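Local coordinates for protein thiosulfate reductase (Thermus thermophilus, PDB 2VPZ) that carries a molybdenum-bound pair of molybdopterin guanine dinucleotides and a [4Fe-4S] cluster, and probably catalyses redox reactions of sulfur compounds such as polysulfide or thiosulfate, at residues Ile265-Leu268 with Asp272-Asp275; Glu277-Tyr282 with Asn351-Asn356. All coordinates share one frame; numbering follows the deposited sequence.

How the contacts relate
Running from the N terminus, helix 257-270 ends first, and contact 1 closes the short turn in which the chain folds back on that helix end. Asp-275 then starts helix 276-282, which enters contact 2 and meets the end of helix 341-354 some 70 residues later. The two contacts are therefore in series, neither nested nor crossed, with centres about 11 Å apart. They join directly: Asp-275 N lies 2.9 Å from Leu-353 O, a probable hydrogen bond, and Tyr-274 packs beside the same carbonyl. Together they tie three helices into one corner of the molybdopterin oxidoreductase region, far from the metal cofactors.

Contact 1: residues Ile265-Leu268 with Asp272-Asp275; sequences IHVL and DLYD
A Schellman motif ends helix 257-270 here, and Leu-268 and Leu-273 are the pair that closes it. Asp-272 leaves the helix with positive phi, turning the chain so that Leu-273 N comes back to Leu-268 O, 3.0 Å away. The donor sits 30° off the carbonyl plane and the N-H...O angle is 145°, so the bond is moderately bent. Tyr-274 N adds a weak bond to the same oxygen at 3.2 Å. The tyrosine ring comes up to it as well: chi1 of 72° places CG between the backbone N and the carbonyl carbon, which brings the ring edge round to the oxygen, with CD2 3.2 Å from Leu-268 O. Two N-H groups and a ring edge thus gather on one carbonyl.

Apolar contact runs alongside. Leu-268 CD2 meets Leu-273 CB at 4.4 Å, while Leu-273 reaches back along the helix so that its CD1 touches Val-267 CG1 at 4.3 Å. The side chain of Asp-272 sets off away from the helix segment, and its OD1 forms a salt bridge with Lys-276 NZ.

Val-267, Leu-268 and Leu-273 all rest on helix 309-320, through Ala-316, Arg-317 and Ala-320. Leu-268 also touches Val-350 of helix 341-354, and Asp-275 leads directly into helix 276-282 as its N-cap.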
# COMPACT_ATOMS: atom_id res chain seq x y z
N ILE A 265 -9.82 -37.71 14.26
CA ILE A 265 -10.27 -38.45 15.47
C ILE A 265 -9.06 -39.33 15.87
O ILE A 265 -8.65 -39.37 17.03
CB ILE A 265 -11.58 -39.35 15.19
CG1 ILE A 265 -12.87 -38.52 15.33
CG2 ILE A 265 -11.58 -40.56 16.16
CD1 ILE A 265 -14.11 -39.16 14.64
N HIS A 266 -8.49 -40.02 14.89
CA HIS A 266 -7.30 -40.85 15.09
C HIS A 266 -6.11 -40.05 15.67
O HIS A 266 -5.45 -40.52 16.61
CB HIS A 266 -6.83 -41.53 13.76
CG HIS A 266 -5.54 -42.27 13.83
ND1 HIS A 266 -5.45 -43.61 13.55
CD2 HIS A 266 -4.30 -41.87 14.12
CE1 HIS A 266 -4.20 -44.01 13.69
NE2 HIS A 266 -3.49 -42.97 14.04
N VAL A 267 -5.80 -38.86 15.14
CA VAL A 267 -4.66 -38.09 15.67
C VAL A 267 -4.85 -37.60 17.13
O VAL A 267 -3.91 -37.64 17.91
CB VAL A 267 -4.24 -36.87 14.73
CG1 VAL A 267 -3.07 -36.08 15.38
CG2 VAL A 267 -3.81 -37.40 13.34
N LEU A 268 -6.05 -37.18 17.52
CA LEU A 268 -6.33 -36.73 18.90
C LEU A 268 -6.36 -37.92 19.91
O LEU A 268 -6.03 -37.74 21.09
CB LEU A 268 -7.65 -35.92 18.98
CG LEU A 268 -7.92 -34.75 18.01
CD1 LEU A 268 -9.41 -34.35 18.03
CD2 LEU A 268 -7.00 -33.55 18.34
N ASP A 272 -2.46 -38.83 21.73
CA ASP A 272 -2.82 -38.52 23.10
C ASP A 272 -3.00 -37.01 23.37
O ASP A 272 -2.45 -36.48 24.34
CB ASP A 272 -1.71 -39.10 23.99
CG ASP A 272 -2.06 -39.15 25.47
OD1 ASP A 272 -3.16 -39.64 25.79
OD2 ASP A 272 -1.21 -38.72 26.28
N LEU A 273 -3.77 -36.33 22.52
CA LEU A 273 -4.01 -34.88 22.63
C LEU A 273 -5.39 -34.52 23.18
O LEU A 273 -5.64 -33.36 23.53
CB LEU A 273 -3.82 -34.20 21.24
CG LEU A 273 -2.46 -34.43 20.55
CD1 LEU A 273 -2.47 -33.96 19.08
CD2 LEU A 273 -1.33 -33.73 21.34
N TYR A 274 -6.27 -35.50 23.32
CA TYR A 274 -7.62 -35.24 23.78
C TYR A 274 -7.82 -34.87 25.24
O TYR A 274 -6.92 -35.07 26.07
CB TYR A 274 -8.57 -36.40 23.38
CG TYR A 274 -8.40 -37.70 24.15
CD1 TYR A 274 -9.40 -38.17 25.00
CD2 TYR A 274 -7.23 -38.46 24.01
CE1 TYR A 274 -9.26 -39.39 25.70
CE2 TYR A 274 -7.07 -39.68 24.71
CZ TYR A 274 -8.09 -40.14 25.55
OH TYR A 274 -7.94 -41.33 26.23
N ASP A 275 -8.98 -34.30 25.55
CA ASP A 275 -9.33 -33.90 26.92
C ASP A 275 -9.75 -35.13 27.72
O ASP A 275 -10.92 -35.58 27.67
CB ASP A 275 -10.44 -32.86 26.92
CG ASP A 275 -10.79 -32.38 28.33
OD1 ASP A 275 -10.83 -33.22 29.25
OD2 ASP A 275 -11.02 -31.16 28.50

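Contact 2: residues Glu277-Tyr282 with Asn351-Asn356; sequences EYVAKY and NVLLGN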
# COMPACT_ATOMS: atom_id res chain seq x y z
N GLU A 277 -10.12 -35.77 31.15
CA GLU A 277 -11.16 -35.60 32.17
C GLU A 277 -12.56 -35.58 31.57
O GLU A 277 -13.47 -36.28 32.02
CB GLU A 277 -11.02 -34.30 32.90
CG GLU A 277 -9.78 -34.02 33.64
CD GLU A 277 -9.99 -32.86 34.58
OE1 GLU A 277 -11.11 -32.81 35.16
OE2 GLU A 277 -9.07 -32.02 34.73
N TYR A 278 -12.73 -34.69 30.59
CA TYR A 278 -14.01 -34.49 29.95
C TYR A 278 -14.59 -35.85 29.49
O TYR A 278 -15.75 -36.14 29.78
CB TYR A 278 -13.95 -33.47 28.78
CG TYR A 278 -15.32 -32.97 28.28
CD1 TYR A 278 -15.87 -31.74 28.71
CD2 TYR A 278 -16.07 -33.74 27.40
CE1 TYR A 278 -17.15 -31.30 28.25
CE2 TYR A 278 -17.34 -33.32 26.94
CZ TYR A 278 -17.88 -32.10 27.36
OH TYR A 278 -19.11 -31.71 26.88
N VAL A 279 -13.81 -36.68 28.82
CA VAL A 279 -14.33 -37.99 28.40
C VAL A 279 -14.66 -38.86 29.64
O VAL A 279 -15.73 -39.50 29.70
CB VAL A 279 -13.34 -38.74 27.39
CG1 VAL A 279 -13.73 -40.22 27.25
CG2 VAL A 279 -13.38 -38.04 26.01
N ALA A 280 -13.77 -38.87 30.64
CA ALA A 280 -14.00 -39.60 31.88
C ALA A 280 -15.32 -39.17 32.59
O ALA A 280 -16.13 -40.02 32.93
CB ALA A 280 -12.79 -39.41 32.87
N LYS A 281 -15.61 -37.88 32.80
CA LYS A 281 -16.87 -37.55 33.47
C LYS A 281 -18.21 -37.38 32.69
O LYS A 281 -19.27 -37.41 33.31
CB LYS A 281 -16.71 -36.36 34.48
CG LYS A 281 -15.58 -35.37 34.23
CD LYS A 281 -15.32 -34.48 35.47
CE LYS A 281 -14.11 -34.98 36.27
NZ LYS A 281 -12.89 -35.18 35.40
N TYR A 282 -18.18 -37.24 31.36
CA TYR A 282 -19.40 -36.98 30.56
C TYR A 282 -19.61 -37.82 29.30
O TYR A 282 -20.45 -37.49 28.43
CB TYR A 282 -19.41 -35.52 30.08
CG TYR A 282 -19.00 -34.49 31.10
CD1 TYR A 282 -17.77 -33.78 31.00
CD2 TYR A 282 -19.84 -34.19 32.17
CE1 TYR A 282 -17.41 -32.80 31.97
CE2 TYR A 282 -19.51 -33.23 33.12
CZ TYR A 282 -18.30 -32.54 33.03
OH TYR A 282 -17.97 -31.59 33.96
N ASN A 351 -15.54 -32.67 18.48
CA ASN A 351 -15.89 -31.59 19.42
C ASN A 351 -15.88 -32.11 20.88
O ASN A 351 -15.40 -31.43 21.79
CB ASN A 351 -17.24 -30.95 19.06
CG ASN A 351 -17.15 -30.02 17.86
OD1 ASN A 351 -16.44 -29.02 17.90
ND2 ASN A 351 -17.85 -30.36 16.78
N VAL A 352 -16.39 -33.32 21.07
CA VAL A 352 -16.41 -33.98 22.38
C VAL A 352 -14.97 -34.23 22.88
O VAL A 352 -14.63 -33.85 24.01
CB VAL A 352 -17.24 -35.33 22.30
CG1 VAL A 352 -16.86 -36.27 23.44
CG2 VAL A 352 -18.73 -35.01 22.38
N LEU A 353 -14.12 -34.81 22.03
CA LEU A 353 -12.69 -35.10 22.30
C LEU A 353 -11.87 -33.83 22.65
O LEU A 353 -10.78 -33.91 23.25
CB LEU A 353 -12.02 -35.82 21.10
CG LEU A 353 -12.32 -37.29 20.72
CD1 LEU A 353 -11.35 -37.73 19.62
CD2 LEU A 353 -12.16 -38.23 21.93
N LEU A 354 -12.37 -32.67 22.25
CA LEU A 354 -11.73 -31.39 22.52
C LEU A 354 -12.25 -30.79 23.85
O LEU A 354 -11.64 -29.86 24.39
CB LEU A 354 -11.92 -30.40 21.33
CG LEU A 354 -11.14 -30.62 20.01
CD1 LEU A 354 -11.75 -29.74 18.89
CD2 LEU A 354 -9.63 -30.32 20.18
N GLY A 355 -13.34 -31.35 24.38
CA GLY A 355 -13.98 -30.92 25.62
C GLY A 355 -14.75 -29.60 25.53
O GLY A 355 -14.91 -28.90 26.54
N ASN A 356 -15.25 -29.26 24.35
CA ASN A 356 -15.93 -27.97 24.17
C ASN A 356 -17.44 -27.83 24.38
O ASN A 356 -17.94 -26.72 24.48
CB ASN A 356 -15.58 -27.36 22.79
CG ASN A 356 -16.01 -28.22 21.57
OD1 ASN A 356 -17.01 -28.95 21.62
ND2 ASN A 356 -15.27 -28.10 20.46
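Val-352 is the first residue of 351-356 to meet the other helix: its carbonyl O lies 3.7 Å from Tyr-278 CD2, oblique to the ring, and it also accepts Gly-355 N at 2.8 Å. Next, Leu-353 starts off away from helix 276-282, but its end swings back and CD2 touches Val-279 CG2 at 4.3 Å.

Gly-355 meets Tyr-278 most directly. Having no side chain, it lets the backbone come right up to Tyr-278, and its CA sits over one face of the ring, 3.8 Å from the centroid and 18° off the normal, a CH-pi contact. Tyr-278 presents that face because its CG is anti to the backbone N (chi1 -166°). Tyr-282 CD1, one turn further along the same helix, lies over the centre of the opposite face, so the ring is held between Tyr-282 and Gly-355; Tyr-278 OH is hydrogen-bonded to Tyr-357 O. With an alanine at Tyr-278, the space between Gly-355 and Tyr-282 would probably be left unfilled and the carbonyl of Tyr-357 without this hydroxyl.

Asn-356 then folds back within its own segment, ND2 giving a hydrogen bond of 3.0 Å to a lone pair of Asn-351 OD1, in the carbonyl plane; its ND2 also serves Ala-326 O. With positive phi at Gly-355 and Asn-356 N bonded weakly to Asn-351 O, this is a glycine-terminated Schellman motif, the end of helix 341-354 packed under an aromatic side chain of helix 276-282.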